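Local atomic coordinates of putative endoribonuclease (Klebsiella pneumoniae, PDB entry 3LYB), a protein that belongs to the YjgF-like (L-PSP) family and is a putative endoribonuclease, although its true activity and substrate are not established. Residues I29-P34 and A137-E142. Numbering follows the deposited sequence.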
ATOM      1  N   ILE B  29       0.653 -14.702 -27.697  1.00 36.06           N
ATOM      2  CA  ILE B  29       2.114 -14.770 -27.839  1.00 35.44           C
ATOM      3  C   ILE B  29       2.832 -13.774 -26.928  1.00 34.96           C
ATOM      4  O   ILE B  29       2.396 -12.647 -26.753  1.00 33.94           O
ATOM      5  CB  ILE B  29       2.560 -14.686 -29.325  1.00 35.44           C
ATOM      6  CG1 ILE B  29       2.400 -16.070 -29.963  1.00 35.49           C
ATOM      7  CG2 ILE B  29       4.039 -14.218 -29.458  1.00 34.98           C
ATOM      8  CD1 ILE B  29       2.297 -16.069 -31.477  1.00 36.48           C
ATOM      9  N   ILE B  30       3.921 -14.228 -26.332  1.00 35.59           N
ATOM     10  CA  ILE B  30       4.730 -13.401 -25.460  1.00 37.06           C
ATOM     11  C   ILE B  30       6.164 -13.268 -26.008  1.00 38.40           C
ATOM     12  O   ILE B  30       6.608 -14.103 -26.790  1.00 38.48           O
ATOM     13  CB  ILE B  30       4.736 -13.966 -24.022  1.00 36.88           C
ATOM     14  CG1 ILE B  30       4.869 -15.480 -24.052  1.00 36.67           C
ATOM     15  CG2 ILE B  30       3.458 -13.576 -23.280  1.00 36.29           C
ATOM     16  CD1 ILE B  30       5.660 -16.021 -22.863  1.00 39.05           C
ATOM     17  N   PRO B  31       6.904 -12.223 -25.596  1.00 40.06           N
ATOM     18  CA  PRO B  31       8.246 -12.014 -26.163  1.00 41.26           C
ATOM     19  C   PRO B  31       9.335 -12.902 -25.554  1.00 43.20           C
ATOM     20  O   PRO B  31      10.230 -12.405 -24.875  1.00 43.00           O
ATOM     21  CB  PRO B  31       8.519 -10.557 -25.844  1.00 41.39           C
ATOM     22  CG  PRO B  31       7.761 -10.320 -24.565  1.00 40.96           C
ATOM     23  CD  PRO B  31       6.534 -11.170 -24.628  1.00 39.98           C
ATOM     24  N   VAL B  32       9.254 -14.207 -25.796  1.00 45.70           N
ATOM     25  CA  VAL B  32      10.287 -15.119 -25.352  1.00 48.96           C
ATOM     26  C   VAL B  32      10.997 -15.733 -26.531  1.00 51.51           C
ATOM     27  O   VAL B  32      10.375 -16.037 -27.562  1.00 51.61           O
ATOM     28  CB  VAL B  32       9.742 -16.276 -24.489  1.00 48.95           C
ATOM     29  CG1 VAL B  32       8.921 -15.740 -23.319  1.00 48.92           C
ATOM     30  CG2 VAL B  32       8.933 -17.273 -25.347  1.00 50.32           C
ATOM     31  N   ASN B  33      12.305 -15.928 -26.372  1.00 54.72           N
ATOM     32  CA  ASN B  33      13.079 -16.669 -27.355  1.00 57.62           C
ATOM     33  C   ASN B  33      12.656 -18.144 -27.323  1.00 59.16           C
ATOM     34  O   ASN B  33      12.727 -18.774 -26.264  1.00 59.58           O
ATOM     35  CB  ASN B  33      14.570 -16.521 -27.075  1.00 58.07           C
ATOM     36  CG  ASN B  33      15.363 -16.182 -28.325  1.00 59.88           C
ATOM     37  OD1 ASN B  33      15.149 -16.773 -29.388  1.00 61.54           O
ATOM     38  ND2 ASN B  33      16.288 -15.217 -28.202  1.00 61.05           N
ATOM     39  N   PRO B  34      12.174 -18.692 -28.465  1.00 60.54           N
ATOM     40  CA  PRO B  34      11.894 -20.143 -28.455  1.00 61.45           C
ATOM     41  C   PRO B  34      13.182 -20.947 -28.229  1.00 62.06           C
ATOM     42  O   PRO B  34      13.135 -22.073 -27.737  1.00 61.76           O
ATOM     43  CB  PRO B  34      11.314 -20.411 -29.856  1.00 61.49           C
ATOM     44  CG  PRO B  34      10.816 -19.069 -30.338  1.00 61.24           C
ATOM     45  CD  PRO B  34      11.793 -18.066 -29.745  1.00 60.73           C
ATOM     46  N   ALA B 137       6.604 -11.219 -14.370  1.00 30.49           N
ATOM     47  CA  ALA B 137       6.223  -9.818 -14.424  1.00 30.37           C
ATOM     48  C   ALA B 137       7.014  -8.957 -15.391  1.00 30.18           C
ATOM     49  O   ALA B 137       6.560  -7.884 -15.719  1.00 30.89           O
ATOM     50  CB  ALA B 137       6.213  -9.169 -13.012  1.00 29.73           C
ATOM     51  N   THR B 138       8.175  -9.398 -15.850  1.00 30.14           N
ATOM     52  CA  THR B 138       8.926  -8.628 -16.864  1.00 30.55           C
ATOM     53  C   THR B 138       8.293  -8.638 -18.287  1.00 30.35           C
ATOM     54  O   THR B 138       8.758  -7.900 -19.194  1.00 31.27           O
ATOM     55  CB  THR B 138      10.435  -9.076 -16.987  1.00 30.58           C
ATOM     56  OG1 THR B 138      10.494 -10.402 -17.502  1.00 30.17           O
ATOM     57  CG2 THR B 138      11.160  -9.021 -15.629  1.00 30.44           C
ATOM     58  N   VAL B 139       7.264  -9.456 -18.493  1.00 28.26           N
ATOM     59  CA  VAL B 139       6.577  -9.453 -19.767  1.00 27.54           C
ATOM     60  C   VAL B 139       5.535  -8.324 -19.784  1.00 27.57           C
ATOM     61  O   VAL B 139       4.596  -8.326 -19.007  1.00 28.30           O
ATOM     62  CB  VAL B 139       5.978 -10.858 -20.065  1.00 27.73           C
ATOM     63  CG1 VAL B 139       4.867 -10.815 -21.096  1.00 26.60           C
ATOM     64  CG2 VAL B 139       7.084 -11.818 -20.478  1.00 25.82           C
ATOM     65  N   LEU B 140       5.712  -7.367 -20.683  1.00 27.34           N
ATOM     66  CA  LEU B 140       4.939  -6.125 -20.693  1.00 27.50           C
ATOM     67  C   LEU B 140       3.752  -6.092 -21.658  1.00 27.44           C
ATOM     68  O   LEU B 140       2.869  -5.229 -21.543  1.00 27.52           O
ATOM     69  CB  LEU B 140       5.858  -4.953 -21.030  1.00 27.37           C
ATOM     70  CG  LEU B 140       7.114  -4.753 -20.179  1.00 27.79           C
ATOM     71  CD1 LEU B 140       8.027  -3.686 -20.830  1.00 27.14           C
ATOM     72  CD2 LEU B 140       6.697  -4.317 -18.817  1.00 25.11           C
ATOM     73  N   ILE B 141       3.725  -7.038 -22.589  1.00 27.25           N
ATOM     74  CA  ILE B 141       2.745  -7.048 -23.667  1.00 27.58           C
ATOM     75  C   ILE B 141       2.532  -8.486 -24.106  1.00 28.33           C
ATOM     76  O   ILE B 141       3.469  -9.251 -24.198  1.00 29.42           O
ATOM     77  CB  ILE B 141       3.217  -6.165 -24.864  1.00 27.42           C
ATOM     78  CG1 ILE B 141       2.261  -6.261 -26.048  1.00 25.70           C
ATOM     79  CG2 ILE B 141       4.643  -6.541 -25.328  1.00 28.03           C
ATOM     80  CD1 ILE B 141       1.062  -5.383 -25.953  1.00 22.88           C
ATOM     81  N   GLU B 142       1.295  -8.876 -24.332  1.00 29.19           N
ATOM     82  CA  GLU B 142       1.029 -10.186 -24.899  1.00 30.43           C
ATOM     83  C   GLU B 142      -0.127 -10.027 -25.868  1.00 31.14           C
ATOM     84  O   GLU B 142      -1.164  -9.456 -25.490  1.00 31.35           O
ATOM     85  CB  GLU B 142       0.670 -11.202 -23.820  1.00 30.19           C
ATOM     86  CG  GLU B 142      -0.170 -12.337 -24.386  1.00 31.90           C
ATOM     87  CD  GLU B 142      -0.237 -13.566 -23.509  1.00 34.60           C
ATOM     88  OE1 GLU B 142       0.379 -13.561 -22.424  1.00 34.99           O
ATOM     89  OE2 GLU B 142      -0.918 -14.548 -23.909  1.00 35.56           O
TER
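Val139 meets Ile30 and Pro31 through one methyl group. Its CG1 lies 3.8 Å from Ile30 CG2 and 3.9 Å from Pro31 CD, a small apolar cluster just ahead of strand 141-148. Val139 points that methyl across by setting CG1 anti to its backbone N (chi1 160°).

The second group of contacts is built on Glu142, whose extended side chain runs obliquely past Ile30. The methyl CG2 of Ile30 lies along that chain, with Glu142 CB and CD each at 3.7 Å.

Backbone oxygens take part as well. Ile29 O accepts a CH···O contact from Glu142 CA at 3.4 Å, bent to 134° at the hydrogen, while Pro31 CD sits 3.6 Å from Ile141 O. A backbone bond between Ile29 and Val143 carries the pairing of antiparallel strands 23-26 and 141-148 on into the loop. Pro31 then centres an inverse gamma turn, closed by Val32 N to Ile30 O at 2.8 Å, which takes the chain off the sheet.

Gln72 of helix 60-85 touches Pro31 and Ile141, and Val127 of a neighbouring subunit packs on Glu142. Strand 141-148 itself lies between strands 23-26 and 94-101, Glu142 bonding through its backbone to Tyr100 of the latter.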